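Glycogen synthase (Cyanobacterium sp. CLg1, PDB 6GNF) is a glycosyltransferase of the starch and bacterial glycogen synthase family, modelled with ADP and a glycan bound in its pockets. Local coordinates at residues 172-176 with 256-260; 229-233 with 287-291; 80-84 with 131-135; 28-33 with 43-47; 58-64 with 99-105. All blocks are in the same frame, centred on the assembly; numbering follows the deposited sequence.

Overall arrangement
All five contacts lie in the Rossmann-like starch synthase catalytic domain, whose core is a mixed sheet of nine strands. Contact 5 joins two neighbouring parallel strands of that sheet, and contact 4, about 10 Å away between centres, sets the loop after strand 23-27 against helix 39-54. Contact 3 fastens an outermost strand, 72-82, to helix 132-144; its segments alternate along the chain with those of contact 5. Contacts 1 and 2, about 13 Å apart between centres, also interleave, and they touch through N256, L258 and K259 against F229 and L289. Contact 1 also touches contact 3 through W257 and contact 4 through H173 and T174; its W172 and H173 line the glycan pocket.

Contact 1 (172-176 with 256-260); sequences WHTSL and NWLKA. With GLC (alpha-D-glucopyranose), chain D.
W172 holds CG between its backbone N and carbonyl carbon (chi1 71°), whereas W257 turns CG anti to its carbonyl carbon (chi1 -74°), and these two turns bring the indoles together at the start of helix 257-264. The rings meet obliquely, their six-membered planes at 59°, and CE3 of W172 touches CE3 of W257 at 3.8 Å. One face of W257 is taken by L176, whose CD1 lies 3.5 Å from the six-membered centroid, almost straight above it, in a CH-pi contact. At the edge of the same indole, in its plane, W172 O comes within 3.5 Å of W257 CE3. This carbonyl oxygen is gripped twice from one face of its plane, by S175 OG at 2.7 Å and S175 N at 3.1 Å. The folded-back hydroxyl also presses on W257, with OG 3.2 Å from CB. The pyrrole side of W172 serves the glycan pocket: NE1 donates to O3 of the alpha-D-glucopyranose at 3.3 Å, with a second, weak bond to O2. H173 CD2 lies over one face of W172, and its ring reaches the same sugar. Around this junction, M198 of strand 195-200 packs on S175 and L258, L227 of helix 224-227 on L176 and W257, and the segment 172-176 leads from strand 166-170 into helix 177-186.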
# COMPACT_ATOMS: atom_id res chain seq x y z
N TRP A 172 4.28 -6.79 -7.27
CA TRP A 172 4.30 -7.85 -8.26
C TRP A 172 4.01 -7.37 -9.68
O TRP A 172 4.49 -7.98 -10.64
CB TRP A 172 3.34 -8.98 -7.87
CG TRP A 172 1.90 -8.64 -7.99
CD1 TRP A 172 1.09 -8.16 -7.00
CD2 TRP A 172 1.08 -8.76 -9.16
NE1 TRP A 172 -0.18 -7.95 -7.48
CE2 TRP A 172 -0.21 -8.32 -8.80
CE3 TRP A 172 1.31 -9.18 -10.46
CZ2 TRP A 172 -1.27 -8.31 -9.71
CZ3 TRP A 172 0.26 -9.17 -11.36
CH2 TRP A 172 -1.01 -8.73 -10.98
N HIS A 173 3.24 -6.30 -9.82
CA HIS A 173 2.79 -5.82 -11.14
C HIS A 173 3.95 -5.49 -12.07
O HIS A 173 3.83 -5.61 -13.29
CB HIS A 173 1.92 -4.56 -11.03
CG HIS A 173 0.89 -4.63 -9.95
ND1 HIS A 173 1.11 -4.10 -8.69
CD2 HIS A 173 -0.36 -5.15 -9.94
CE1 HIS A 173 0.03 -4.31 -7.95
NE2 HIS A 173 -0.87 -4.94 -8.68
N THR A 174 5.04 -5.02 -11.49
CA THR A 174 6.21 -4.58 -12.23
C THR A 174 7.40 -5.52 -12.04
O THR A 174 8.54 -5.18 -12.40
CB THR A 174 6.63 -3.18 -11.77
OG1 THR A 174 7.02 -3.23 -10.39
CG2 THR A 174 5.48 -2.20 -11.97
N SER A 175 7.16 -6.71 -11.49
CA SER A 175 8.26 -7.58 -11.09
C SER A 175 8.94 -8.32 -12.25
O SER A 175 9.95 -8.97 -12.03
CB SER A 175 7.81 -8.57 -10.01
OG SER A 175 6.79 -9.42 -10.49
N LEU A 176 8.38 -8.24 -13.46
CA LEU A 176 9.05 -8.79 -14.65
C LEU A 176 10.04 -7.81 -15.30
O LEU A 176 10.82 -8.18 -16.17
CB LEU A 176 8.03 -9.22 -15.71
CG LEU A 176 7.02 -10.30 -15.35
CD1 LEU A 176 6.05 -10.46 -16.51
CD2 LEU A 176 7.68 -11.63 -15.03
N ASN A 256 5.02 -17.52 -10.95
CA ASN A 256 5.05 -16.58 -9.84
C ASN A 256 5.99 -15.44 -10.22
O ASN A 256 7.21 -15.59 -10.14
CB ASN A 256 5.53 -17.28 -8.56
CG ASN A 256 5.42 -16.40 -7.33
OD1 ASN A 256 5.83 -15.24 -7.32
ND2 ASN A 256 4.86 -16.95 -6.27
N TRP A 257 5.42 -14.30 -10.59
CA TRP A 257 6.19 -13.17 -11.10
C TRP A 257 7.12 -12.59 -10.04
O TRP A 257 8.27 -12.25 -10.33
CB TRP A 257 5.26 -12.05 -11.56
CG TRP A 257 4.53 -12.27 -12.84
CD1 TRP A 257 4.37 -13.44 -13.51
CD2 TRP A 257 3.85 -11.27 -13.59
NE1 TRP A 257 3.63 -13.22 -14.66
CE2 TRP A 257 3.29 -11.90 -14.72
CE3 TRP A 257 3.64 -9.90 -13.42
CZ2 TRP A 257 2.55 -11.20 -15.67
CZ3 TRP A 257 2.90 -9.20 -14.37
CH2 TRP A 257 2.37 -9.86 -15.48
N LEU A 258 6.62 -12.46 -8.81
CA LEU A 258 7.39 -11.82 -7.75
C LEU A 258 8.63 -12.63 -7.43
O LEU A 258 9.67 -12.06 -7.12
CB LEU A 258 6.55 -11.66 -6.49
CG LEU A 258 7.21 -10.88 -5.36
CD1 LEU A 258 7.55 -9.47 -5.81
CD2 LEU A 258 6.27 -10.83 -4.16
N LYS A 259 8.49 -13.95 -7.44
CA LYS A 259 9.63 -14.85 -7.28
C LYS A 259 10.70 -14.55 -8.32
O LYS A 259 11.86 -14.36 -7.97
CB LYS A 259 9.19 -16.30 -7.39
CG LYS A 259 10.32 -17.32 -7.37
CD LYS A 259 9.78 -18.72 -7.17
CE LYS A 259 10.85 -19.79 -7.38
NZ LYS A 259 11.27 -19.91 -8.80
N ALA A 260 10.30 -14.50 -9.59
CA ALA A 260 11.22 -14.20 -10.68
C ALA A 260 11.86 -12.82 -10.49
O ALA A 260 13.04 -12.64 -10.78
CB ALA A 260 10.51 -14.27 -12.02
C1 GLC D . -5.38 -6.39 -6.09
C2 GLC D . -3.94 -6.19 -6.59
C3 GLC D . -3.04 -5.79 -5.42
C4 GLC D . -3.61 -4.55 -4.73
C5 GLC D . -5.02 -4.87 -4.24
C6 GLC D . -5.68 -3.73 -3.45
O2 GLC D . -3.42 -7.38 -7.18
O3 GLC D . -1.70 -5.55 -5.85
O4 GLC D . -2.72 -4.21 -3.66
O5 GLC D . -5.83 -5.23 -5.37
O6 GLC D . -5.85 -2.55 -4.24

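Contact 2 (229-233 with 287-291); sequences FNTQF and VELDA
The F233 ring turns an edge to E288, with CD2 3.9 Å from OE2 and the carboxylate inclined at 71° to the ring, while Q232 CB lies over one of its faces. F229 too meets E288 edge-on, its CZ being 3.9 Å from E288 CB, and its CE1 touches L289 CD1 obliquely at 3.8 Å. The polar centre of the contact is T231. With OG1 opposite the backbone N (chi1 -178°), its hydroxyl reaches E288 OE1 at 2.6 Å and donates to the syn lone pair. The same OG1 accepts from F233 N at 3.1 Å, so that one small side chain both closes its own turn and binds the facing loop. A water strengthens the link: it accepts from Q232 N at 3.0 Å and donates to E288 OE1. The other oxygen, OE2, forms a salt bridge with R208, so both ends of the carboxylate are held. The T231 OG1 to F233 N bond defines an ST turn; it stands where the chain turns a corner after strand 228-231, an outer strand of a three-stranded antiparallel sheet, and E288 ties that corner to the loop before helix 290-296.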
# COMPACT_ATOMS: atom_id res chain seq x y z
N PHE A 229 6.96 -22.34 -9.87
CA PHE A 229 6.44 -22.30 -8.52
C PHE A 229 5.45 -23.43 -8.27
O PHE A 229 4.65 -23.76 -9.14
CB PHE A 229 5.75 -20.96 -8.29
CG PHE A 229 5.43 -20.69 -6.86
CD1 PHE A 229 6.43 -20.46 -5.93
CD2 PHE A 229 4.11 -20.62 -6.43
CE1 PHE A 229 6.13 -20.18 -4.61
CE2 PHE A 229 3.80 -20.35 -5.11
CZ PHE A 229 4.82 -20.13 -4.20
N ASN A 230 5.51 -24.01 -7.07
CA ASN A 230 4.59 -25.07 -6.68
C ASN A 230 3.89 -24.75 -5.39
O ASN A 230 4.54 -24.42 -4.41
CB ASN A 230 5.33 -26.39 -6.49
CG ASN A 230 5.38 -27.20 -7.75
OD1 ASN A 230 6.13 -26.88 -8.68
ND2 ASN A 230 4.58 -28.26 -7.81
N THR A 231 2.57 -24.92 -5.38
CA THR A 231 1.77 -24.58 -4.20
C THR A 231 0.39 -25.21 -4.26
O THR A 231 -0.01 -25.72 -5.31
CB THR A 231 1.60 -23.05 -4.08
OG1 THR A 231 0.84 -22.73 -2.90
CG2 THR A 231 0.87 -22.48 -5.30
N GLN A 232 -0.32 -25.13 -3.14
CA GLN A 232 -1.71 -25.59 -3.05
C GLN A 232 -2.71 -24.43 -3.14
O GLN A 232 -3.91 -24.66 -3.19
CB GLN A 232 -1.92 -26.33 -1.73
CG GLN A 232 -1.06 -27.57 -1.59
CD GLN A 232 -1.35 -28.31 -0.29
OE1 GLN A 232 -1.49 -27.69 0.76
NE2 GLN A 232 -1.47 -29.63 -0.38
N PHE A 233 -2.21 -23.19 -3.23
CA PHE A 233 -3.04 -22.00 -3.12
C PHE A 233 -2.94 -21.08 -4.36
O PHE A 233 -2.07 -20.20 -4.42
CB PHE A 233 -2.67 -21.23 -1.85
CG PHE A 233 -2.59 -22.09 -0.61
CD1 PHE A 233 -3.74 -22.66 -0.05
CD2 PHE A 233 -1.37 -22.34 0.01
CE1 PHE A 233 -3.66 -23.46 1.08
CE2 PHE A 233 -1.29 -23.13 1.15
CZ PHE A 233 -2.44 -23.69 1.69
N VAL A 287 4.61 -15.95 2.93
CA VAL A 287 3.61 -16.54 2.03
C VAL A 287 4.30 -17.39 0.95
O VAL A 287 4.13 -17.19 -0.26
CB VAL A 287 2.68 -15.45 1.44
CG1 VAL A 287 1.54 -16.07 0.64
CG2 VAL A 287 2.11 -14.60 2.56
N GLU A 288 5.11 -18.33 1.44
CA GLU A 288 5.83 -19.32 0.63
C GLU A 288 7.05 -18.80 -0.14
O GLU A 288 7.72 -19.59 -0.78
CB GLU A 288 4.89 -20.09 -0.31
CG GLU A 288 3.82 -20.88 0.42
CD GLU A 288 2.62 -21.16 -0.46
OE1 GLU A 288 2.48 -22.31 -0.91
OE2 GLU A 288 1.82 -20.23 -0.72
N LEU A 289 7.34 -17.50 -0.06
CA LEU A 289 8.54 -16.96 -0.71
C LEU A 289 9.66 -16.66 0.29
O LEU A 289 10.64 -16.00 -0.05
CB LEU A 289 8.20 -15.71 -1.55
CG LEU A 289 7.43 -15.99 -2.85
CD1 LEU A 289 6.25 -16.91 -2.67
CD2 LEU A 289 6.99 -14.69 -3.53
N ASP A 290 9.55 -17.23 1.49
CA ASP A 290 10.54 -16.99 2.55
C ASP A 290 11.95 -17.44 2.17
O ASP A 290 12.92 -16.74 2.47
CB ASP A 290 10.11 -17.63 3.88
CG ASP A 290 9.89 -19.12 3.78
OD1 ASP A 290 9.23 -19.57 2.82
OD2 ASP A 290 10.37 -19.86 4.66
N ALA A 291 12.06 -18.60 1.52
CA ALA A 291 13.37 -19.13 1.14
C ALA A 291 13.97 -18.30 0.00
O ALA A 291 15.17 -18.00 0.01
CB ALA A 291 13.27 -20.60 0.75
O HOH W 1 1.11 -24.71 -0.51

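Contact 3 (80-84 with 131-135); sequences VNYGQ and DNVER
Y82 ends strand 72-82, an outermost strand of the large mixed sheet in the Rossmann-like domain, and lies across the first turn of helix 132-144. From CB the side chain runs with CG opposite the backbone N (chi1 178°), which carries the ring to the first turn of the helix. CD1 comes 3.6 Å from E134 CB and CE1 closer still, at 3.4 Å from the same carbon. E134 CB therefore sits over one face, towards the rim, in a CH-pi contact 26° off the ring normal. At the tip, OH donates to D131 OD2 in a very short bond of 2.5 Å. The carboxylate oxygen lies at the ring edge, in the plane of the tyrosine, while the carboxylate as a whole is turned 68° against the ring. D131 occupies the N-cap position, but its side chain makes no capping bond; OD1 instead pairs with K112. Beyond CB, E134 bends at chi2 and passes close to the glycine that follows Y82, CG being 3.5 Å from G83 N. Its carboxylate turns away to a salt bridge with K213. Strand end and helix are also bridged by one water, which donates to N81 O and to E134 O, 2.8 Å from each, and accepts from G83 N at 3.0 Å.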
# COMPACT_ATOMS: atom_id res chain seq x y z
N VAL A 80 5.48 -2.27 -28.26
CA VAL A 80 5.56 -3.23 -27.16
C VAL A 80 4.64 -4.39 -27.49
O VAL A 80 3.88 -4.32 -28.45
CB VAL A 80 5.15 -2.62 -25.80
CG1 VAL A 80 6.17 -1.60 -25.31
CG2 VAL A 80 3.77 -1.99 -25.88
N ASN A 81 4.72 -5.44 -26.68
CA ASN A 81 3.88 -6.61 -26.86
C ASN A 81 2.70 -6.58 -25.90
O ASN A 81 2.85 -6.22 -24.74
CB ASN A 81 4.70 -7.86 -26.61
CG ASN A 81 5.85 -7.99 -27.58
OD1 ASN A 81 5.66 -7.93 -28.80
ND2 ASN A 81 7.06 -8.17 -27.04
N TYR A 82 1.52 -6.85 -26.43
CA TYR A 82 0.34 -7.10 -25.60
C TYR A 82 0.04 -8.57 -25.76
O TYR A 82 -0.66 -8.96 -26.68
CB TYR A 82 -0.84 -6.22 -26.04
CG TYR A 82 -2.10 -6.47 -25.23
CD1 TYR A 82 -2.20 -6.02 -23.92
CD2 TYR A 82 -3.15 -7.20 -25.76
CE1 TYR A 82 -3.34 -6.27 -23.17
CE2 TYR A 82 -4.29 -7.45 -25.02
CZ TYR A 82 -4.38 -6.99 -23.73
OH TYR A 82 -5.52 -7.25 -23.02
N GLY A 83 0.55 -9.38 -24.84
CA GLY A 83 0.56 -10.82 -25.04
C GLY A 83 1.31 -11.11 -26.33
O GLY A 83 2.40 -10.61 -26.54
N GLN A 84 0.71 -11.89 -27.21
CA GLN A 84 1.39 -12.27 -28.44
C GLN A 84 1.10 -11.28 -29.58
O GLN A 84 1.64 -11.43 -30.67
CB GLN A 84 0.99 -13.70 -28.80
CG GLN A 84 1.02 -14.60 -27.56
CD GLN A 84 1.19 -16.06 -27.90
OE1 GLN A 84 0.34 -16.89 -27.57
NE2 GLN A 84 2.29 -16.39 -28.56
N ASP A 131 -7.08 -10.22 -18.38
CA ASP A 131 -5.89 -9.85 -19.13
C ASP A 131 -4.85 -9.08 -18.31
O ASP A 131 -4.05 -8.33 -18.88
CB ASP A 131 -6.30 -9.04 -20.39
CG ASP A 131 -6.78 -7.62 -20.06
OD1 ASP A 131 -7.47 -7.47 -19.03
OD2 ASP A 131 -6.49 -6.68 -20.84
N ASN A 132 -4.83 -9.27 -16.99
CA ASN A 132 -3.82 -8.60 -16.17
C ASN A 132 -2.39 -8.99 -16.51
O ASN A 132 -1.47 -8.17 -16.36
CB ASN A 132 -4.08 -8.79 -14.67
CG ASN A 132 -5.02 -7.73 -14.10
OD1 ASN A 132 -5.39 -6.73 -14.75
ND2 ASN A 132 -5.39 -7.92 -12.84
N VAL A 133 -2.21 -10.24 -16.94
CA VAL A 133 -0.91 -10.70 -17.42
C VAL A 133 -0.43 -9.79 -18.54
O VAL A 133 0.67 -9.26 -18.48
CB VAL A 133 -0.98 -12.16 -17.92
CG1 VAL A 133 0.24 -12.54 -18.75
CG2 VAL A 133 -1.14 -13.12 -16.74
N GLU A 134 -1.25 -9.60 -19.57
CA GLU A 134 -0.84 -8.81 -20.72
C GLU A 134 -0.67 -7.33 -20.36
O GLU A 134 0.29 -6.70 -20.77
CB GLU A 134 -1.84 -8.98 -21.86
CG GLU A 134 -1.85 -10.36 -22.49
CD GLU A 134 -2.65 -11.40 -21.72
OE1 GLU A 134 -2.73 -12.57 -22.16
OE2 GLU A 134 -3.20 -11.08 -20.64
N ARG A 135 -1.60 -6.80 -19.57
CA ARG A 135 -1.59 -5.39 -19.18
C ARG A 135 -0.34 -4.99 -18.41
O ARG A 135 0.24 -3.94 -18.66
CB ARG A 135 -2.82 -5.05 -18.32
CG ARG A 135 -4.05 -4.64 -19.13
CD ARG A 135 -5.36 -4.92 -18.41
NE ARG A 135 -5.34 -4.52 -17.01
CZ ARG A 135 -5.78 -3.37 -16.51
NH1 ARG A 135 -6.29 -2.43 -17.29
NH2 ARG A 135 -5.70 -3.16 -15.20
O HOH W 2 2.05 -7.87 -22.67

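Contact 4 (28-33 with 43-47); sequences STEVAP and VTEGL
E30 and T44 meet in the first strand-to-helix connection of the Rossmann-like domain, where the loop after strand 23-27 passes alongside helix 39-54 beside the glycan pocket. T44 OG1 donates to E30 O at 2.6 Å, 25° away from the carbonyl plane. S28 OG donates to the same oxygen at 2.7 Å, but from the opposite face and 48° out of the plane, so two hydroxyls clasp one buried carbonyl. OG1 of T44 stands between the backbone N and the carbonyl carbon (chi1 59°), which aims it at the loop, where it also nears V31 CA at 3.4 Å, and leaves CG2 against S28 OG at 3.7 Å. The side chain of E30 itself points elsewhere: its OE2 bonds to T37 and Y121, close to the bound glycan, which V43 touches from the helix. Further along the loop, A32 meets E45 of the helix, whose side chain is extended, with both CB and CG 3.4 Å from A32 O. Its carboxylate has its main partner in K306, a salt bridge made through OE2. A cis peptide follows A32 and turns the chain into P33, while the other oxygen of the glutamate, OE1, rests 3.2 Å from A32 CB.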
# COMPACT_ATOMS: atom_id res chain seq x y z
N SER A 28 5.23 1.73 -11.19
CA SER A 28 4.13 1.17 -10.42
C SER A 28 2.81 1.29 -11.14
O SER A 28 2.70 2.01 -12.13
CB SER A 28 4.01 1.84 -9.04
OG SER A 28 3.60 3.16 -9.10
N THR A 29 1.79 0.66 -10.58
CA THR A 29 0.42 0.80 -11.07
C THR A 29 -0.28 2.02 -10.47
O THR A 29 -1.31 2.41 -10.97
CB THR A 29 -0.41 -0.44 -10.72
OG1 THR A 29 -0.18 -0.77 -9.34
CG2 THR A 29 0.02 -1.60 -11.55
N GLU A 30 0.27 2.57 -9.39
CA GLU A 30 -0.40 3.63 -8.65
C GLU A 30 0.56 4.77 -8.35
O GLU A 30 1.67 4.54 -7.87
CB GLU A 30 -0.88 3.11 -7.30
CG GLU A 30 -2.13 2.26 -7.34
CD GLU A 30 -2.54 1.76 -5.96
OE1 GLU A 30 -2.37 2.49 -4.94
OE2 GLU A 30 -3.04 0.62 -5.90
N VAL A 31 0.09 6.00 -8.56
CA VAL A 31 0.81 7.20 -8.10
C VAL A 31 -0.23 8.21 -7.61
O VAL A 31 -0.97 8.78 -8.40
CB VAL A 31 1.65 7.86 -9.22
CG1 VAL A 31 2.39 9.07 -8.68
CG2 VAL A 31 2.63 6.88 -9.82
N ALA A 32 -0.29 8.42 -6.30
CA ALA A 32 -1.22 9.40 -5.75
C ALA A 32 -0.79 10.79 -6.19
O ALA A 32 0.40 11.04 -6.40
CB ALA A 32 -1.24 9.33 -4.22
N PRO A 33 -1.75 11.72 -6.35
CA PRO A 33 -3.19 11.55 -6.18
C PRO A 33 -3.91 11.11 -7.46
O PRO A 33 -5.12 11.01 -7.49
CB PRO A 33 -3.64 12.95 -5.76
CG PRO A 33 -2.70 13.87 -6.48
CD PRO A 33 -1.41 13.11 -6.67
N VAL A 43 3.18 6.08 -1.18
CA VAL A 43 4.64 5.93 -1.18
C VAL A 43 5.23 6.45 -2.50
O VAL A 43 6.20 7.23 -2.48
CB VAL A 43 5.07 4.47 -0.97
CG1 VAL A 43 6.58 4.34 -1.12
CG2 VAL A 43 4.62 3.97 0.41
N THR A 44 4.64 6.08 -3.62
CA THR A 44 5.17 6.51 -4.93
C THR A 44 4.92 8.00 -5.20
O THR A 44 5.51 8.58 -6.12
CB THR A 44 4.64 5.65 -6.10
OG1 THR A 44 3.22 5.72 -6.14
CG2 THR A 44 5.01 4.23 -5.89
N GLU A 45 4.09 8.64 -4.38
CA GLU A 45 4.00 10.09 -4.38
C GLU A 45 5.09 10.70 -3.50
O GLU A 45 5.86 11.52 -3.97
CB GLU A 45 2.63 10.55 -3.89
CG GLU A 45 2.45 12.07 -3.94
CD GLU A 45 1.18 12.57 -3.28
OE1 GLU A 45 0.37 11.75 -2.82
OE2 GLU A 45 0.97 13.79 -3.23
N GLY A 46 5.13 10.29 -2.24
CA GLY A 46 5.96 10.94 -1.23
C GLY A 46 7.45 10.70 -1.30
O GLY A 46 8.24 11.63 -1.15
N LEU A 47 7.85 9.46 -1.52
CA LEU A 47 9.27 9.11 -1.54
C LEU A 47 9.98 9.76 -2.74
O LEU A 47 11.02 10.39 -2.56
CB LEU A 47 9.46 7.59 -1.48
CG LEU A 47 10.88 7.02 -1.65
CD1 LEU A 47 11.87 7.68 -0.70
CD2 LEU A 47 10.87 5.51 -1.45

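Contact 5 (58-64 with 99-105); sequences VCTVAPR and VDHIWVD. With SO4 (sulfate ion), chain G.
R64 NH1 grips two anions at once: it forms a salt bridge with D105 OD1 at 2.9 Å and donates at 3.1 Å to O2 of a sulfate ion, probably from the crystallisation liquor, almost straight at 175°. An extended chain, with CG opposite the backbone N (chi1 -173°), carries the guanidinium out beside D105. Both acceptors lie at its edge, in its plane, yet D105 OD1 is met from above its own carboxylate. NH2 adds a bond to sulfate O4 at 3.2 Å. R90 links the same two anions, bonding to the sulfate and pairing with D105 OD2, while F92 makes a cation-pi contact with R64. Between the strands, T60 OG1 and H101 ND1 share a hydrogen bond of 2.9 Å at the imidazole edge. A62 joins them on this face, its CB 4.0 Å from W103 CZ3. On the other face V61 CG1 packs against V104 CG2 at 3.7 Å. In the backbone ladder the N-H groups of T60, A62 and R64 donate to D100, I102 and V104 O, and those of I102 and V104 donate back to T60 and A62 O; D100 N to V58 O is weak. With the strands at 26°, this is the twisted parallel pairing of a Rossmann-like sheet, at the border where antiparallel strand 85-96 takes over.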
# COMPACT_ATOMS: atom_id res chain seq x y z
N VAL A 58 14.43 12.21 -10.65
CA VAL A 58 13.44 11.20 -10.30
C VAL A 58 12.23 11.29 -11.22
O VAL A 58 11.76 12.38 -11.52
CB VAL A 58 12.95 11.40 -8.85
CG1 VAL A 58 12.11 10.22 -8.40
CG2 VAL A 58 14.14 11.58 -7.92
N CYS A 59 11.73 10.14 -11.67
CA CYS A 59 10.48 10.09 -12.41
C CYS A 59 9.69 8.88 -11.98
O CYS A 59 10.24 7.96 -11.38
CB CYS A 59 10.72 10.06 -13.92
SG CYS A 59 11.43 8.52 -14.54
N THR A 60 8.39 8.91 -12.24
CA THR A 60 7.54 7.75 -12.03
C THR A 60 6.95 7.37 -13.38
O THR A 60 6.75 8.22 -14.26
CB THR A 60 6.38 8.01 -11.05
OG1 THR A 60 5.45 8.92 -11.66
CG2 THR A 60 6.91 8.56 -9.72
N VAL A 61 6.71 6.07 -13.55
CA VAL A 61 6.05 5.55 -14.73
C VAL A 61 4.90 4.69 -14.28
O VAL A 61 5.10 3.78 -13.46
CB VAL A 61 6.99 4.68 -15.59
CG1 VAL A 61 6.27 4.22 -16.85
CG2 VAL A 61 8.25 5.45 -15.95
N ALA A 62 3.71 4.96 -14.82
CA ALA A 62 2.52 4.20 -14.45
C ALA A 62 1.51 4.27 -15.58
O ALA A 62 1.65 5.10 -16.47
CB ALA A 62 1.93 4.77 -13.18
N PRO A 63 0.48 3.42 -15.54
CA PRO A 63 -0.52 3.46 -16.61
C PRO A 63 -1.36 4.72 -16.59
O PRO A 63 -1.63 5.27 -15.52
CB PRO A 63 -1.40 2.24 -16.32
CG PRO A 63 -0.53 1.34 -15.50
CD PRO A 63 0.29 2.26 -14.65
N ARG A 64 -1.78 5.18 -17.76
CA ARG A 64 -2.70 6.31 -17.86
C ARG A 64 -4.14 5.80 -17.77
O ARG A 64 -4.79 5.52 -18.77
CB ARG A 64 -2.46 7.07 -19.17
CG ARG A 64 -3.24 8.36 -19.32
CD ARG A 64 -2.87 9.02 -20.64
NE ARG A 64 -3.58 10.26 -20.86
CZ ARG A 64 -4.47 10.50 -21.82
NH1 ARG A 64 -4.82 9.57 -22.70
NH2 ARG A 64 -5.03 11.69 -21.89
N VAL A 99 9.26 16.39 -9.70
CA VAL A 99 9.17 15.00 -10.16
C VAL A 99 8.42 14.89 -11.49
O VAL A 99 7.33 15.48 -11.64
CB VAL A 99 8.44 14.10 -9.13
CG1 VAL A 99 8.44 12.65 -9.59
CG2 VAL A 99 9.08 14.21 -7.76
N ASP A 100 8.98 14.11 -12.42
CA ASP A 100 8.34 13.79 -13.69
C ASP A 100 7.44 12.58 -13.53
O ASP A 100 7.87 11.53 -13.06
CB ASP A 100 9.37 13.47 -14.76
CG ASP A 100 10.22 14.68 -15.12
OD1 ASP A 100 9.76 15.47 -15.98
OD2 ASP A 100 11.29 14.90 -14.54
N HIS A 101 6.18 12.71 -13.95
CA HIS A 101 5.26 11.59 -13.97
C HIS A 101 4.98 11.26 -15.41
O HIS A 101 4.55 12.11 -16.19
CB HIS A 101 3.97 11.96 -13.25
CG HIS A 101 4.19 12.41 -11.84
ND1 HIS A 101 4.72 11.59 -10.88
CD2 HIS A 101 3.98 13.60 -11.25
CE1 HIS A 101 4.82 12.25 -9.74
NE2 HIS A 101 4.37 13.48 -9.94
N ILE A 102 5.37 10.06 -15.80
CA ILE A 102 5.17 9.57 -17.15
C ILE A 102 4.03 8.58 -17.11
O ILE A 102 4.00 7.67 -16.27
CB ILE A 102 6.43 8.86 -17.68
CG1 ILE A 102 7.69 9.71 -17.47
CG2 ILE A 102 6.25 8.47 -19.14
CD1 ILE A 102 7.59 11.10 -18.03
N TRP A 103 3.09 8.73 -18.03
CA TRP A 103 1.91 7.89 -18.07
C TRP A 103 1.85 7.12 -19.37
O TRP A 103 1.88 7.70 -20.46
CB TRP A 103 0.66 8.74 -17.94
CG TRP A 103 0.71 9.72 -16.82
CD1 TRP A 103 0.88 11.06 -16.93
CD2 TRP A 103 0.60 9.44 -15.42
NE1 TRP A 103 0.86 11.65 -15.69
CE2 TRP A 103 0.67 10.68 -14.75
CE3 TRP A 103 0.41 8.28 -14.68
CZ2 TRP A 103 0.60 10.78 -13.37
CZ3 TRP A 103 0.33 8.38 -13.29
CH2 TRP A 103 0.43 9.62 -12.65
N VAL A 104 1.74 5.80 -19.25
CA VAL A 104 1.71 4.93 -20.40
C VAL A 104 0.28 4.82 -20.90
O VAL A 104 -0.60 4.33 -20.20
CB VAL A 104 2.24 3.53 -20.04
CG1 VAL A 104 2.28 2.64 -21.27
CG2 VAL A 104 3.62 3.64 -19.41
N ASP A 105 0.05 5.26 -22.14
CA ASP A 105 -1.29 5.33 -22.68
C ASP A 105 -1.58 4.19 -23.66
O ASP A 105 -0.84 3.95 -24.61
CB ASP A 105 -1.50 6.66 -23.40
CG ASP A 105 -2.89 6.79 -24.01
OD1 ASP A 105 -3.91 6.85 -23.29
OD2 ASP A 105 -2.96 6.83 -25.27
S SO4 G . -6.55 11.50 -25.71
O1 SO4 G . -5.66 11.34 -26.89
O2 SO4 G . -6.76 10.22 -24.99
O3 SO4 G . -7.86 11.98 -26.21
O4 SO4 G . -5.98 12.51 -24.78
O HOH W 3 3.67 8.41 -13.35
O HOH W 4 -4.21 4.81 -21.43